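PDB 2VG9: bifunctional endo-1,4-beta-xylanase A from Neocallimastix patriciarum, which hydrolyses internal beta-1,4-xylosidic linkages of xylan as a family 11 glycoside hydrolase. Local coordinates for residues A79-T84 / G89-C94. Residues are numbered along the deposited sequence; the frame is centred on the assembly and turned at random.
Sequences ATYKQT and GNSRLC. With ACT (acetate ion), chain D.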
loop_
_atom_site.group_PDB
_atom_site.type_symbol
_atom_site.label_atom_id
_atom_site.label_comp_id
_atom_site.label_asym_id
_atom_site.label_seq_id
_atom_site.Cartn_x
_atom_site.Cartn_y
_atom_site.Cartn_z
ATOM N N ALA A 79 5.970 7.673 11.018
ATOM C CA ALA A 79 6.693 6.400 11.101
ATOM C C ALA A 79 8.215 6.604 11.162
ATOM O O ALA A 79 8.732 7.623 10.723
ATOM C CB ALA A 79 6.353 5.503 9.899
ATOM N N THR A 80 8.911 5.609 11.708
ATOM C CA THR A 80 10.327 5.386 11.406
ATOM C C THR A 80 10.341 4.124 10.544
ATOM O O THR A 80 9.523 3.226 10.724
ATOM C CB THR A 80 11.209 5.213 12.676
ATOM O OG1 THR A 80 10.651 4.194 13.489
ATOM C CG2 THR A 80 11.233 6.497 13.500
ATOM N N TYR A 81 11.198 4.113 9.540
ATOM C CA TYR A 81 11.222 3.046 8.558
ATOM C C TYR A 81 12.669 2.923 8.089
ATOM O O TYR A 81 13.297 3.924 7.759
ATOM C CB TYR A 81 10.252 3.374 7.417
ATOM C CG TYR A 81 10.553 2.755 6.087
ATOM C CD1 TYR A 81 10.579 1.367 5.909
ATOM C CD2 TYR A 81 10.772 3.562 4.978
ATOM C CE1 TYR A 81 10.829 0.810 4.639
ATOM C CE2 TYR A 81 11.024 3.020 3.721
ATOM C CZ TYR A 81 11.067 1.660 3.562
ATOM O OH TYR A 81 11.323 1.164 2.316
ATOM N N LYS A 82 13.184 1.698 8.106
ATOM C CA LYS A 82 14.579 1.431 7.853
ATOM C C LYS A 82 14.665 0.050 7.175
ATOM O O LYS A 82 13.985 -0.890 7.600
ATOM C CB LYS A 82 15.315 1.417 9.204
ATOM C CG LYS A 82 16.827 1.254 9.175
ATOM C CD LYS A 82 17.466 1.620 10.555
ATOM C CE LYS A 82 17.472 3.179 10.832
ATOM N NZ LYS A 82 18.247 3.646 12.111
ATOM N N GLN A 83 15.491 -0.056 6.137
ATOM C CA GLN A 83 15.878 -1.339 5.591
ATOM C C GLN A 83 17.262 -1.718 6.151
ATOM O O GLN A 83 18.223 -0.934 6.072
ATOM C CB GLN A 83 15.847 -1.309 4.063
ATOM C CG GLN A 83 16.044 -2.643 3.425
ATOM C CD GLN A 83 15.834 -2.595 1.953
ATOM O OE1 GLN A 83 14.702 -2.695 1.464
ATOM N NE2 GLN A 83 16.927 -2.452 1.217
ATOM N N THR A 84 17.385 -2.905 6.720
ATOM C CA THR A 84 18.649 -3.247 7.388
ATOM C C THR A 84 19.502 -4.312 6.675
ATOM O O THR A 84 20.718 -4.476 6.976
ATOM C CB THR A 84 18.402 -3.659 8.835
ATOM O OG1 THR A 84 17.550 -4.802 8.837
ATOM C CG2 THR A 84 17.749 -2.547 9.602
ATOM N N GLY A 89 17.736 -6.603 -2.810
ATOM C CA GLY A 89 16.329 -6.451 -2.463
ATOM C C GLY A 89 15.877 -5.005 -2.368
ATOM O O GLY A 89 16.561 -4.088 -2.828
ATOM N N ASN A 90 14.680 -4.811 -1.816
ATOM C CA ASN A 90 14.091 -3.488 -1.757
ATOM C C ASN A 90 12.907 -3.481 -0.802
ATOM O O ASN A 90 12.509 -4.523 -0.258
ATOM C CB ASN A 90 13.682 -3.038 -3.161
ATOM C CG ASN A 90 12.702 -3.985 -3.825
ATOM O OD1 ASN A 90 11.520 -3.974 -3.504
ATOM N ND2 ASN A 90 13.188 -4.774 -4.805
ATOM N N SER A 91 12.383 -2.297 -0.545
ATOM C CA SER A 91 11.194 -2.190 0.263
ATOM C C SER A 91 10.561 -0.835 -0.011
ATOM O O SER A 91 11.169 0.043 -0.646
ATOM C CB SER A 91 11.493 -2.415 1.759
ATOM O OG SER A 91 12.435 -1.495 2.244
ATOM N N ARG A 92 9.325 -0.674 0.449
ATOM C CA ARG A 92 8.631 0.577 0.288
ATOM C C ARG A 92 7.666 0.795 1.438
ATOM O O ARG A 92 7.163 -0.165 2.056
ATOM C CB ARG A 92 7.855 0.569 -1.023
ATOM C CG ARG A 92 6.635 -0.356 -1.016
ATOM C CD ARG A 92 5.997 -0.391 -2.401
ATOM N NE ARG A 92 6.834 -1.198 -3.275
ATOM C CZ ARG A 92 6.459 -1.726 -4.439
ATOM N NH1 ARG A 92 5.235 -1.534 -4.930
ATOM N NH2 ARG A 92 7.333 -2.441 -5.121
ATOM N N LEU A 93 7.412 2.070 1.709
ATOM C CA LEU A 93 6.339 2.497 2.607
ATOM C C LEU A 93 5.361 3.327 1.758
ATOM O O LEU A 93 5.742 4.358 1.156
ATOM C CB LEU A 93 6.921 3.357 3.730
ATOM C CG LEU A 93 6.012 3.918 4.827
ATOM C CD1 LEU A 93 5.416 2.795 5.635
ATOM C CD2 LEU A 93 6.839 4.903 5.717
ATOM N N CYS A 94 4.109 2.874 1.708
ATOM C CA CYS A 94 3.149 3.451 0.781
ATOM C C CYS A 94 1.708 3.392 1.264
ATOM O O CYS A 94 1.346 2.541 2.069
ATOM C CB CYS A 94 3.267 2.762 -0.600
ATOM S SG CYS A 94 2.876 0.993 -0.587
HETATM C C ACT D . 12.788 -6.334 -8.584
HETATM O O ACT D . 12.223 -6.772 -9.626
HETATM O OXT ACT D . 12.120 -6.405 -7.520
HETATM C CH3 ACT D . 14.176 -5.757 -8.600
#
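One face of the Tyr-81 ring is covered by Leu-93, whose CB lies 4.2 Å from the ring centroid, displaced a little toward the CD2-CE2 rim in a CH-pi contact. At the phenol end, near the ring plane, sits the hydroxyl of Ser-91. With CG anti to the backbone N (chi1 154°), Tyr-81 reaches across to the other strand, and its OH donates to Ser-91 OG at 2.9 Å. Ser-91 OG in turn donates a hydrogen bond to Gln-83 OE1, 2.7 Å away. The angle at the carbonyl oxygen, 129°, is ordinary, but the serine oxygen stands 33° out of the carbonyl plane. An extended side chain carries the Gln-83 amide over to the serine, and its NE2 turns to a weak hydrogen bond with Asp-120. Beyond the ring, Ala-79 CB touches Leu-93 CD2 at 4.3 Å and extends the apolar side of the contact. Segments 79-84 and 89-94 run antiparallel, yet their axes come no closer than 8.2 Å and no backbone hydrogen bonds link them; side chains bridge the gap. They belong to the two different sheets of the family 11 beta-jelly roll: 73-86 pairs with 203-216, while 89-100 pairs with 190-200, and Val-119 packs against Tyr-81, Gln-83 and Ser-91. On the far side of its strand, Asn-90 ND2 makes a weak bond to an acetate, probably from the crystallisation liquor. The chemistry is thus a short directed hydrogen-bond chain from Tyr-81 through Ser-91 to Gln-83, in which the buried Ser-91 hydroxyl both accepts and donates, so two polar side chains of one sheet are tied to a single oxygen of the other.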